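Side-chain contacts in DNA endonuclease I-CvuI (Chlorella vulgaris, PDB 5A77), which cleaves DNA as a homing endonuclease of the LAGLIDADG family and is probably involved in intron homing: residues Ala27-Arg32 against Leu37-Arg42; Phe79-Gly84 against Gln88-Lys93; Val123-Ala128 against Glu148-Cys153. All coordinates share one frame; numbering follows the deposited sequence.

Contact 1. Residues Ala27-Arg32 against Leu37-Arg42; sequences AQIVSR and LKYQVR. With nucleotides of chain C; nucleotides of chain F.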
loop_
_atom_site.group_PDB
_atom_site.type_symbol
_atom_site.label_atom_id
_atom_site.label_comp_id
_atom_site.label_asym_id
_atom_site.label_seq_id
_atom_site.Cartn_x
_atom_site.Cartn_y
_atom_site.Cartn_z
ATOM N N ALA B 27 -3.063 15.864 9.183
ATOM C CA ALA B 27 -3.589 16.929 10.013
ATOM C C ALA B 27 -3.400 18.225 9.253
ATOM O O ALA B 27 -2.266 18.662 9.025
ATOM C CB ALA B 27 -2.890 16.975 11.345
ATOM N N GLN B 28 -4.516 18.811 8.840
ATOM C CA GLN B 28 -4.523 20.037 8.055
ATOM C C GLN B 28 -5.135 21.197 8.818
ATOM O O GLN B 28 -6.070 21.025 9.600
ATOM C CB GLN B 28 -5.306 19.852 6.753
ATOM C CG GLN B 28 -5.081 18.535 6.089
ATOM C CD GLN B 28 -6.281 18.081 5.298
ATOM O OE1 GLN B 28 -6.986 17.156 5.704
ATOM N NE2 GLN B 28 -6.525 18.733 4.163
ATOM N N ILE B 29 -4.608 22.384 8.560
ATOM C CA ILE B 29 -5.250 23.606 8.996
ATOM C C ILE B 29 -6.184 24.105 7.891
ATOM O O ILE B 29 -5.715 24.537 6.838
ATOM C CB ILE B 29 -4.215 24.680 9.330
ATOM C CG1 ILE B 29 -3.302 24.177 10.448
ATOM C CG2 ILE B 29 -4.908 25.976 9.737
ATOM C CD1 ILE B 29 -1.992 24.931 10.570
ATOM N N VAL B 30 -7.499 24.038 8.103
ATOM C CA VAL B 30 -8.401 24.580 7.101
ATOM C C VAL B 30 -9.026 25.876 7.584
ATOM O O VAL B 30 -9.401 26.034 8.758
ATOM C CB VAL B 30 -9.518 23.580 6.688
ATOM C CG1 VAL B 30 -8.923 22.215 6.349
ATOM C CG2 VAL B 30 -10.610 23.462 7.752
ATOM N N SER B 31 -9.100 26.823 6.660
ATOM C CA SER B 31 -9.749 28.086 6.922
ATOM C C SER B 31 -11.263 27.896 6.860
ATOM O O SER B 31 -11.789 27.360 5.892
ATOM C CB SER B 31 -9.296 29.137 5.917
ATOM O OG SER B 31 -9.964 28.948 4.686
ATOM N N ARG B 32 -11.946 28.317 7.917
ATOM C CA ARG B 32 -13.394 28.271 7.993
ATOM C C ARG B 32 -13.877 29.669 8.389
ATOM O O ARG B 32 -13.667 30.103 9.524
ATOM C CB ARG B 32 -13.852 27.231 9.011
ATOM C CG ARG B 32 -13.461 25.802 8.708
ATOM C CD ARG B 32 -14.084 25.301 7.413
ATOM N NE ARG B 32 -15.538 25.383 7.429
ATOM C CZ ARG B 32 -16.329 24.794 6.532
ATOM N NH1 ARG B 32 -15.801 24.063 5.550
ATOM N NH2 ARG B 32 -17.651 24.926 6.618
ATOM N N LEU B 37 -12.240 31.971 15.427
ATOM C CA LEU B 37 -10.785 32.034 15.208
ATOM C C LEU B 37 -10.363 31.687 13.775
ATOM O O LEU B 37 -9.202 31.381 13.535
ATOM C CB LEU B 37 -10.065 31.086 16.171
ATOM C CG LEU B 37 -10.568 31.098 17.613
ATOM C CD1 LEU B 37 -9.891 30.021 18.432
ATOM C CD2 LEU B 37 -10.326 32.450 18.210
ATOM N N LYS B 38 -11.312 31.679 12.840
ATOM C CA LYS B 38 -11.009 31.537 11.406
ATOM C C LYS B 38 -10.401 30.196 10.951
ATOM O O LYS B 38 -10.358 29.924 9.747
ATOM C CB LYS B 38 -10.066 32.667 10.963
ATOM C CG LYS B 38 -10.654 34.052 11.081
ATOM C CD LYS B 38 -11.846 34.208 10.160
ATOM C CE LYS B 38 -12.642 35.468 10.479
ATOM N NZ LYS B 38 -13.811 35.582 9.561
ATOM N N TYR B 39 -9.917 29.369 11.877
ATOM C CA TYR B 39 -9.263 28.124 11.466
ATOM C C TYR B 39 -9.676 26.901 12.275
ATOM O O TYR B 39 -9.941 26.976 13.476
ATOM C CB TYR B 39 -7.726 28.263 11.527
ATOM C CG TYR B 39 -7.140 29.201 10.491
ATOM C CD1 TYR B 39 -6.932 28.783 9.187
ATOM C CD2 TYR B 39 -6.801 30.502 10.818
ATOM C CE1 TYR B 39 -6.397 29.636 8.239
ATOM C CE2 TYR B 39 -6.263 31.364 9.875
ATOM C CZ TYR B 39 -6.064 30.923 8.589
ATOM O OH TYR B 39 -5.532 31.775 7.648
ATOM N N GLN B 40 -9.701 25.772 11.581
ATOM C CA GLN B 40 -10.003 24.468 12.153
ATOM C C GLN B 40 -8.816 23.565 11.858
ATOM O O GLN B 40 -8.242 23.636 10.773
ATOM C CB GLN B 40 -11.298 23.887 11.546
ATOM C CG GLN B 40 -11.680 22.495 12.044
ATOM C CD GLN B 40 -12.344 21.623 10.968
ATOM O OE1 GLN B 40 -12.483 22.028 9.817
ATOM N NE2 GLN B 40 -12.727 20.409 11.346
ATOM N N VAL B 41 -8.425 22.730 12.810
ATOM C CA VAL B 41 -7.423 21.713 12.511
ATOM C C VAL B 41 -8.162 20.403 12.228
ATOM O O VAL B 41 -8.861 19.873 13.100
ATOM C CB VAL B 41 -6.409 21.559 13.653
ATOM C CG1 VAL B 41 -5.590 20.304 13.479
ATOM C CG2 VAL B 41 -5.478 22.777 13.699
ATOM N N ARG B 42 -8.059 19.915 10.991
ATOM C CA ARG B 42 -8.759 18.695 10.598
ATOM C C ARG B 42 -7.828 17.510 10.764
ATOM O O ARG B 42 -6.719 17.542 10.269
ATOM C CB ARG B 42 -9.268 18.786 9.144
ATOM C CG ARG B 42 -9.833 17.469 8.544
ATOM C CD ARG B 42 -10.385 17.653 7.100
ATOM N NE ARG B 42 -11.414 18.694 7.060
ATOM C CZ ARG B 42 -11.677 19.477 6.016
ATOM N NH1 ARG B 42 -10.993 19.335 4.885
ATOM N NH2 ARG B 42 -12.623 20.416 6.114
ATOM P P DA C 3 -15.506 21.933 16.562
ATOM O OP1 DA C 3 -15.667 21.055 17.748
ATOM O OP2 DA C 3 -14.269 22.683 16.262
ATOM O "O5'" DA C 3 -15.801 21.054 15.239
ATOM C "C5'" DA C 3 -16.757 20.000 15.294
ATOM C "C4'" DA C 3 -16.984 19.366 13.933
ATOM O "O4'" DA C 3 -17.850 20.202 13.116
ATOM C "C3'" DA C 3 -15.727 19.121 13.084
ATOM O "O3'" DA C 3 -15.903 17.902 12.409
ATOM C "C2'" DA C 3 -15.796 20.279 12.091
ATOM C "C1'" DA C 3 -17.290 20.254 11.833
ATOM N N9 DA C 3 -17.820 21.391 11.084
ATOM C C8 DA C 3 -17.353 22.678 11.076
ATOM N N7 DA C 3 -18.022 23.480 10.280
ATOM C C5 DA C 3 -18.992 22.657 9.717
ATOM C C6 DA C 3 -20.034 22.902 8.791
ATOM N N6 DA C 3 -20.259 24.097 8.233
ATOM N N1 DA C 3 -20.832 21.856 8.446
ATOM C C2 DA C 3 -20.596 20.652 8.993
ATOM N N3 DA C 3 -19.648 20.303 9.875
ATOM C C4 DA C 3 -18.876 21.365 10.201
ATOM P P DT F 5 -8.706 26.832 -0.789
ATOM O OP1 DT F 5 -8.645 28.068 -1.601
ATOM O OP2 DT F 5 -8.763 26.939 0.684
ATOM O "O5'" DT F 5 -9.980 25.952 -1.220
ATOM C "C5'" DT F 5 -10.027 25.318 -2.492
ATOM C "C4'" DT F 5 -11.434 24.839 -2.798
ATOM O "O4'" DT F 5 -11.645 23.521 -2.221
ATOM C "C3'" DT F 5 -12.555 25.723 -2.249
ATOM O "O3'" DT F 5 -13.568 25.886 -3.237
ATOM C "C2'" DT F 5 -13.070 24.936 -1.043
ATOM C "C1'" DT F 5 -12.858 23.506 -1.497
ATOM N N1 DT F 5 -12.714 22.540 -0.371
ATOM C C2 DT F 5 -13.602 21.499 -0.257
ATOM O O2 DT F 5 -14.524 21.317 -1.035
ATOM N N3 DT F 5 -13.371 20.663 0.804
ATOM C C4 DT F 5 -12.355 20.755 1.741
ATOM O O4 DT F 5 -12.235 19.948 2.661
ATOM C C5 DT F 5 -11.451 21.871 1.564
ATOM C C7 DT F 5 -10.318 22.097 2.533
ATOM C C6 DT F 5 -11.673 22.697 0.524
ATOM P P DA C 4 -14.830 16.710 12.488
ATOM O OP1 DA C 4 -14.639 16.284 13.888
ATOM O OP2 DA C 4 -13.690 17.113 11.628
ATOM O "O5'" DA C 4 -15.634 15.519 11.769
ATOM C "C5'" DA C 4 -16.927 15.130 12.273
ATOM C "C4'" DA C 4 -17.928 14.972 11.147
ATOM O "O4'" DA C 4 -18.179 16.262 10.547
ATOM C "C3'" DA C 4 -17.482 14.055 10.004
ATOM O "O3'" DA C 4 -18.481 13.085 9.748
ATOM C "C2'" DA C 4 -17.303 15.004 8.815
ATOM C "C1'" DA C 4 -18.275 16.114 9.148
ATOM N N9 DA C 4 -17.917 17.396 8.551
ATOM C C8 DA C 4 -16.822 18.148 8.850
ATOM N N7 DA C 4 -16.750 19.269 8.182
ATOM C C5 DA C 4 -17.886 19.271 7.402
ATOM C C6 DA C 4 -18.398 20.205 6.479
ATOM N N6 DA C 4 -17.778 21.348 6.169
ATOM N N1 DA C 4 -19.563 19.908 5.868
ATOM C C2 DA C 4 -20.183 18.755 6.177
ATOM N N3 DA C 4 -19.805 17.800 7.039
ATOM C C4 DA C 4 -18.629 18.124 7.621
#
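Gln-28 and Val-30 exchange backbone hydrogen bonds with Arg-42 and Gln-40, pairing the two strands antiparallel at 159°. Arg-42 N reaches Gln-28 O at 2.7 Å. At the turn end, Arg-32 N bonds to Lys-38 O. Ile-29 with Val-41 and Ser-31 with Tyr-39 are the intervening non-hydrogen-bonded pairs.

Apolar contacts dominate the face carrying Ile-29, Tyr-39 and Val-41. The Ile-29 branch methyl CG2 comes to 3.5 Å from Tyr-39 CD1, while Ser-31 CB meets Tyr-39 CE1 at 3.7 Å, so the ring spans two facing residues.

On the face carrying Gln-28, Val-30, Gln-40 and Arg-42, polar groups reach the DNA. Val-30 and Gln-40 run side by side, Val-30 CG2 3.1 Å from Gln-40 OE1. Arg-42 leaves its backbone extended (chi1 171°, CG opposite the N) and turns only at chi3. Val-30 CG1 sits over one face of the guanidinium, 3.8 Å above the plane and toward its rim, and at the edge Arg-42 NH1 donates to O4 of thymidine DT5 of chain F at 2.6 Å (139° at the hydrogen). Replacing Arg-42 by alanine is likely to leave that thymine O4 without its protein donor and Val-30 CG1 without the flat group it lies over. Gln-40 NE2 comes near C2' of DA3 and OP2 of DA4 of chain C; Arg-32 NH2 and NH1 lie near N6 of DA3 and DA4, and NH2 bonds to O4 of another thymine.

Behind the hairpin, Ile-29 packs on helix 121-135, Ile-29 and Tyr-39 on helix 147-156, and Val-41 on helix 102-114.

Contact 2. Residues Phe79-Gly84 against Gln88-Lys93; sequences FCVVGG and QTTLEK. With nucleotides of chain C.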
loop_
_atom_site.group_PDB
_atom_site.type_symbol
_atom_site.label_atom_id
_atom_site.label_comp_id
_atom_site.label_asym_id
_atom_site.label_seq_id
_atom_site.Cartn_x
_atom_site.Cartn_y
_atom_site.Cartn_z
ATOM N N PHE B 79 -11.643 5.932 1.067
ATOM C CA PHE B 79 -12.326 5.690 2.331
ATOM C C PHE B 79 -11.765 6.665 3.364
ATOM O O PHE B 79 -10.557 6.742 3.546
ATOM C CB PHE B 79 -12.141 4.250 2.810
ATOM C CG PHE B 79 -12.362 4.081 4.292
ATOM C CD1 PHE B 79 -13.625 3.805 4.787
ATOM C CD2 PHE B 79 -11.307 4.230 5.197
ATOM C CE1 PHE B 79 -13.835 3.663 6.150
ATOM C CE2 PHE B 79 -11.510 4.089 6.557
ATOM C CZ PHE B 79 -12.778 3.796 7.032
ATOM N N CYS B 80 -12.615 7.400 4.066
ATOM C CA CYS B 80 -12.053 8.404 4.968
ATOM C C CYS B 80 -12.697 8.495 6.349
ATOM O O CYS B 80 -13.923 8.521 6.479
ATOM C CB CYS B 80 -12.107 9.780 4.315
ATOM S SG CYS B 80 -11.390 11.023 5.372
ATOM N N VAL B 81 -11.851 8.540 7.374
ATOM C CA VAL B 81 -12.310 8.787 8.732
ATOM C C VAL B 81 -11.861 10.171 9.166
ATOM O O VAL B 81 -10.662 10.404 9.359
ATOM C CB VAL B 81 -11.777 7.736 9.728
ATOM C CG1 VAL B 81 -12.449 7.896 11.085
ATOM C CG2 VAL B 81 -12.019 6.349 9.204
ATOM N N VAL B 82 -12.814 11.089 9.300
ATOM C CA VAL B 82 -12.523 12.445 9.766
ATOM C C VAL B 82 -12.956 12.628 11.212
ATOM O O VAL B 82 -13.965 12.062 11.641
ATOM C CB VAL B 82 -13.240 13.517 8.912
ATOM C CG1 VAL B 82 -12.687 14.918 9.197
ATOM C CG2 VAL B 82 -13.135 13.187 7.443
ATOM N N GLY B 83 -12.177 13.411 11.962
ATOM C CA GLY B 83 -12.597 13.945 13.251
ATOM C C GLY B 83 -12.100 13.192 14.467
ATOM O O GLY B 83 -11.916 11.979 14.423
ATOM N N GLY B 84 -11.935 13.915 15.572
ATOM C CA GLY B 84 -11.299 13.384 16.763
ATOM C C GLY B 84 -11.931 12.169 17.406
ATOM O O GLY B 84 -11.253 11.185 17.683
ATOM N N GLN B 88 -9.772 8.842 16.522
ATOM C CA GLN B 88 -9.039 8.365 17.686
ATOM C C GLN B 88 -9.246 6.880 17.759
ATOM O O GLN B 88 -8.312 6.113 17.662
ATOM C CB GLN B 88 -9.502 9.048 18.987
ATOM C CG GLN B 88 -8.668 8.654 20.209
ATOM C CD GLN B 88 -9.238 9.169 21.525
ATOM O OE1 GLN B 88 -10.102 10.052 21.543
ATOM N NE2 GLN B 88 -8.745 8.626 22.633
ATOM N N THR B 89 -10.499 6.477 17.853
ATOM C CA THR B 89 -10.846 5.064 17.966
ATOM C C THR B 89 -10.236 4.174 16.880
ATOM O O THR B 89 -9.917 3.017 17.128
ATOM C CB THR B 89 -12.367 4.917 17.973
ATOM O OG1 THR B 89 -12.866 5.578 19.140
ATOM C CG2 THR B 89 -12.789 3.460 18.020
ATOM N N THR B 90 -10.032 4.714 15.690
ATOM C CA THR B 90 -9.414 3.911 14.647
ATOM C C THR B 90 -7.903 3.752 14.885
ATOM O O THR B 90 -7.320 2.705 14.601
ATOM C CB THR B 90 -9.668 4.514 13.251
ATOM O OG1 THR B 90 -11.080 4.580 13.025
ATOM C CG2 THR B 90 -9.036 3.650 12.177
ATOM N N LEU B 91 -7.277 4.781 15.437
ATOM C CA LEU B 91 -5.831 4.791 15.549
ATOM C C LEU B 91 -5.308 3.785 16.578
ATOM O O LEU B 91 -4.335 3.074 16.285
ATOM C CB LEU B 91 -5.346 6.203 15.859
ATOM C CG LEU B 91 -5.383 7.007 14.553
ATOM C CD1 LEU B 91 -5.041 8.473 14.747
ATOM C CD2 LEU B 91 -4.447 6.377 13.536
ATOM N N GLU B 92 -5.981 3.701 17.695
ATOM C CA GLU B 92 -5.660 2.777 18.731
ATOM C C GLU B 92 -5.824 1.323 18.289
ATOM O O GLU B 92 -5.334 0.420 18.920
ATOM C CB GLU B 92 -6.512 3.076 19.976
ATOM C CG GLU B 92 -7.306 4.388 19.973
ATOM C CD GLU B 92 -7.630 4.920 21.367
ATOM O OE1 GLU B 92 -6.801 5.646 21.930
ATOM O OE2 GLU B 92 -8.715 4.634 21.903
ATOM N N LYS B 93 -6.537 1.096 17.207
ATOM C CA LYS B 93 -6.699 -0.228 16.614
ATOM C C LYS B 93 -5.458 -0.565 15.824
ATOM O O LYS B 93 -4.911 -1.654 15.953
ATOM C CB LYS B 93 -7.936 -0.291 15.720
ATOM C CG LYS B 93 -9.201 -0.646 16.460
ATOM C CD LYS B 93 -10.411 -0.212 15.681
ATOM C CE LYS B 93 -11.664 -0.358 16.507
ATOM N NZ LYS B 93 -12.801 0.374 15.874
ATOM P P DA C 4 -14.830 16.710 12.488
ATOM O OP1 DA C 4 -14.639 16.284 13.888
ATOM O OP2 DA C 4 -13.690 17.113 11.628
ATOM O "O5'" DA C 4 -15.634 15.519 11.769
ATOM C "C5'" DA C 4 -16.927 15.130 12.273
ATOM C "C4'" DA C 4 -17.928 14.972 11.147
ATOM O "O4'" DA C 4 -18.179 16.262 10.547
ATOM C "C3'" DA C 4 -17.482 14.055 10.004
ATOM O "O3'" DA C 4 -18.481 13.085 9.748
ATOM C "C2'" DA C 4 -17.303 15.004 8.815
ATOM C "C1'" DA C 4 -18.275 16.114 9.148
ATOM N N9 DA C 4 -17.917 17.396 8.551
ATOM C C8 DA C 4 -16.822 18.148 8.850
ATOM N N7 DA C 4 -16.750 19.269 8.182
ATOM C C5 DA C 4 -17.886 19.271 7.402
ATOM C C6 DA C 4 -18.398 20.205 6.479
ATOM N N6 DA C 4 -17.778 21.348 6.169
ATOM N N1 DA C 4 -19.563 19.908 5.868
ATOM C C2 DA C 4 -20.183 18.755 6.177
ATOM N N3 DA C 4 -19.805 17.800 7.039
ATOM C C4 DA C 4 -18.629 18.124 7.621
#
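Gln-88 meets Gly-84 through a backbone bond, Gln-88 N to Gly-84 O at 3.0 Å, one turn along the helix that begins there. The N-H points fairly well at the oxygen (151°), but the donor is tilted 34° from the carbonyl plane. Gln-88 CB lies only 3.1 Å from the same Gly-84 O. The extended side chain of Gln-88 runs on to pack against Leu-109 and Ile-112 of helix 102-114. The backbone O of Gln-88 accepts Leu-91 N at 2.8 Å and, weakly, Glu-92 N.

Thr-90 gives the one side-chain contact with the strand. Thr-90 OG1 stands 4.1 Å from Val-81 CG1, a loose approach in which both CB atoms are directed at the opposite segment. With OG1 beside the backbone N (chi1 -59°), the hydroxyl turns back along the helix and hydrogen-bonds to Ser-86 O, so the oxygen that faces the valine methyl is satisfied within its own helix. Leu-91, next in order, packs on Val-108 and Leu-109 of helix 102-114, and Lys-93 NZ makes a weak bond to Leu-64 O.

Gly-83, at the N-cap position of this helix, brings its CA to 3.2 Å from OP1 of DA4 of chain C. A CB there would lie about 2.4 Å from that OP1, and the backbone angles would press it on the preceding carbonyl as well. Val-82 CG1 lies 3.4 Å from OP2 of DA4 of chain C. Strand 76-82 thus turns Val-82 to the DNA and Val-81 to helix 84-94, the last strand-to-helix step of the αββαββα fold of LAGLIDADG endonucleases.

Contact 3. Residues Val123-Ala128 against Glu148-Cys153; sequences VLMEAA and ENVREC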
loop_
_atom_site.group_PDB
_atom_site.type_symbol
_atom_site.label_atom_id
_atom_site.label_comp_id
_atom_site.label_asym_id
_atom_site.label_seq_id
_atom_site.Cartn_x
_atom_site.Cartn_y
_atom_site.Cartn_z
ATOM N N VAL B 123 -4.733 27.264 22.649
ATOM C CA VAL B 123 -4.910 25.825 22.486
ATOM C C VAL B 123 -5.020 25.489 21.005
ATOM O O VAL B 123 -4.500 24.471 20.548
ATOM C CB VAL B 123 -6.155 25.297 23.219
ATOM C CG1 VAL B 123 -6.536 23.885 22.695
ATOM C CG2 VAL B 123 -5.934 25.312 24.731
ATOM N N LEU B 124 -5.688 26.351 20.250
ATOM C CA LEU B 124 -5.702 26.194 18.805
ATOM C C LEU B 124 -4.269 26.318 18.265
ATOM O O LEU B 124 -3.903 25.677 17.272
ATOM C CB LEU B 124 -6.621 27.225 18.152
ATOM C CG LEU B 124 -6.695 27.161 16.625
ATOM C CD1 LEU B 124 -7.105 25.782 16.144
ATOM C CD2 LEU B 124 -7.625 28.214 16.071
ATOM N N MET B 125 -3.456 27.125 18.938
ATOM C CA MET B 125 -2.097 27.364 18.485
ATOM C C MET B 125 -1.168 26.170 18.698
ATOM O O MET B 125 -0.370 25.856 17.817
ATOM C CB MET B 125 -1.502 28.583 19.176
ATOM C CG MET B 125 -0.251 29.056 18.483
ATOM S SD MET B 125 -0.640 29.706 16.852
ATOM C CE MET B 125 0.653 28.917 15.892
ATOM N N GLU B 126 -1.253 25.511 19.853
ATOM C CA GLU B 126 -0.469 24.296 20.056
ATOM C C GLU B 126 -0.913 23.219 19.049
ATOM O O GLU B 126 -0.122 22.393 18.615
ATOM C CB GLU B 126 -0.580 23.776 21.502
ATOM C CG GLU B 126 -0.924 24.832 22.539
ATOM C CD GLU B 126 -1.143 24.286 23.961
ATOM O OE1 GLU B 126 -1.725 23.191 24.122
ATOM O OE2 GLU B 126 -0.794 24.998 24.932
ATOM N N ALA B 127 -2.183 23.269 18.654
ATOM C CA ALA B 127 -2.741 22.300 17.726
ATOM C C ALA B 127 -2.250 22.542 16.288
ATOM O O ALA B 127 -1.890 21.586 15.574
ATOM C CB ALA B 127 -4.245 22.331 17.789
ATOM N N ALA B 128 -2.236 23.805 15.860
ATOM C CA ALA B 128 -1.755 24.146 14.522
ATOM C C ALA B 128 -0.270 23.803 14.352
ATOM O O ALA B 128 0.149 23.295 13.307
ATOM C CB ALA B 128 -1.990 25.617 14.231
ATOM N N GLU B 148 2.116 29.599 11.165
ATOM C CA GLU B 148 2.463 31.026 11.138
ATOM C C GLU B 148 1.309 31.883 10.608
ATOM O O GLU B 148 1.166 33.045 10.995
ATOM C CB GLU B 148 3.713 31.273 10.286
ATOM C CG GLU B 148 4.949 31.771 11.043
ATOM C CD GLU B 148 4.651 32.798 12.147
ATOM O OE1 GLU B 148 4.211 33.931 11.841
ATOM O OE2 GLU B 148 4.896 32.478 13.332
ATOM N N ASN B 149 0.494 31.312 9.720
ATOM C CA ASN B 149 -0.683 32.021 9.226
ATOM C C ASN B 149 -1.726 32.166 10.334
ATOM O O ASN B 149 -2.215 33.270 10.603
ATOM C CB ASN B 149 -1.284 31.311 8.010
ATOM C CG ASN B 149 -0.309 31.222 6.847
ATOM O OD1 ASN B 149 -0.347 30.280 6.057
ATOM N ND2 ASN B 149 0.578 32.200 6.746
ATOM N N VAL B 150 -2.041 31.051 10.985
ATOM C CA VAL B 150 -2.979 31.044 12.097
ATOM C C VAL B 150 -2.541 32.007 13.206
ATOM O O VAL B 150 -3.327 32.864 13.646
ATOM C CB VAL B 150 -3.138 29.625 12.670
ATOM C CG1 VAL B 150 -3.911 29.637 13.964
ATOM C CG2 VAL B 150 -3.839 28.760 11.667
ATOM N N ARG B 151 -1.290 31.880 13.644
ATOM C CA ARG B 151 -0.807 32.672 14.763
ATOM C C ARG B 151 -0.932 34.160 14.447
ATOM O O ARG B 151 -1.357 34.954 15.293
ATOM C CB ARG B 151 0.639 32.325 15.112
ATOM C CG ARG B 151 1.607 33.474 14.998
ATOM C CD ARG B 151 2.973 33.109 15.530
ATOM N NE ARG B 151 3.888 34.249 15.470
ATOM C CZ ARG B 151 3.887 35.240 16.355
ATOM N NH1 ARG B 151 3.013 35.211 17.349
ATOM N NH2 ARG B 151 4.748 36.250 16.253
ATOM N N GLU B 152 -0.614 34.540 13.219
ATOM C CA GLU B 152 -0.566 35.955 12.921
ATOM C C GLU B 152 -1.949 36.572 12.794
ATOM O O GLU B 152 -2.163 37.703 13.226
ATOM C CB GLU B 152 0.290 36.190 11.667
ATOM C CG GLU B 152 0.791 37.623 11.574
ATOM C CD GLU B 152 1.902 37.990 12.581
ATOM O OE1 GLU B 152 2.324 37.159 13.431
ATOM O OE2 GLU B 152 2.328 39.162 12.520
ATOM N N CYS B 153 -2.881 35.818 12.227
ATOM C CA CYS B 153 -4.251 36.280 12.052
ATOM C C CYS B 153 -4.990 36.227 13.392
ATOM O O CYS B 153 -5.901 37.011 13.648
ATOM C CB CYS B 153 -4.968 35.426 11.006
ATOM S SG CYS B 153 -6.765 35.522 10.979
#
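Met-125 meets Arg-151 through its thioether end, and these side chains make the closest touch between two nearly antiparallel helix segments (163°, axes 9.7 Å apart at closest). Met-125 starts with CG opposite its backbone N (chi1 -165°) and then bends at chi2 and chi3, which carries the sulfur over to helix 147-156. Met-125 SD comes to 3.4 Å from Arg-151 CB, and Met-125 CE reaches the same CB at 3.5 Å. The methionine therefore lies against the aliphatic root of the arginine, whose charged end leads away from the interface.

The remaining apolar packing centres on Val-150, whose CB is directed at the facing helix. Val-150 CG1 lies 4.4 Å from Met-125 SD, and Val-150 CB 4.5 Å from Ala-128 CB, where the small alanine fits opposite the valine. No hydrogen bond crosses between the segments.

Charged contacts run along the outer side of 148-153. Arg-151 NE pairs with Glu-148 OE2 at 3.0 Å, a salt bridge whose hydrogen bond is weak because the angle at the hydrogen is only 121°. Arg-151 NH2 to Glu-152 OE1 is longer, 3.8 Å, with the oxygen above one face of the guanidinium, so charge alone links them. Arg-151 and Glu-152 also touch a crystal neighbour, which may influence this network.

Val-150 and Ala-128 both extend their packing to Ile-29 of strand 23-31, while Met-125 also touches Val-161. The arrangement is an antiparallel helix pair of the C-terminal helical region that follows the αββαββα core in this single-motif LAGLIDADG protein.

In the fold
Along the chain the three contacts follow in series. Contacts 1 and 2 share the antiparallel sheet, where strands 39-50 and 76-82 are neighbours; their centres are about 18 Å apart, yet Arg-42 CG touches Val-82 CG1 at 3.9 Å, so the DNA-facing surface is continuous from one to the other. Contact 3 lies about 9 Å from contact 1, centre to centre, and packs against the opposite face of the hairpin, with Val-150 CG2 3.5 Å from Tyr-39 CG. Contacts 2 and 3 are farther apart, about 23 Å between centres and about 11 Å between nearest atoms. Contact 1 therefore sits between bound DNA and the C-terminal helices.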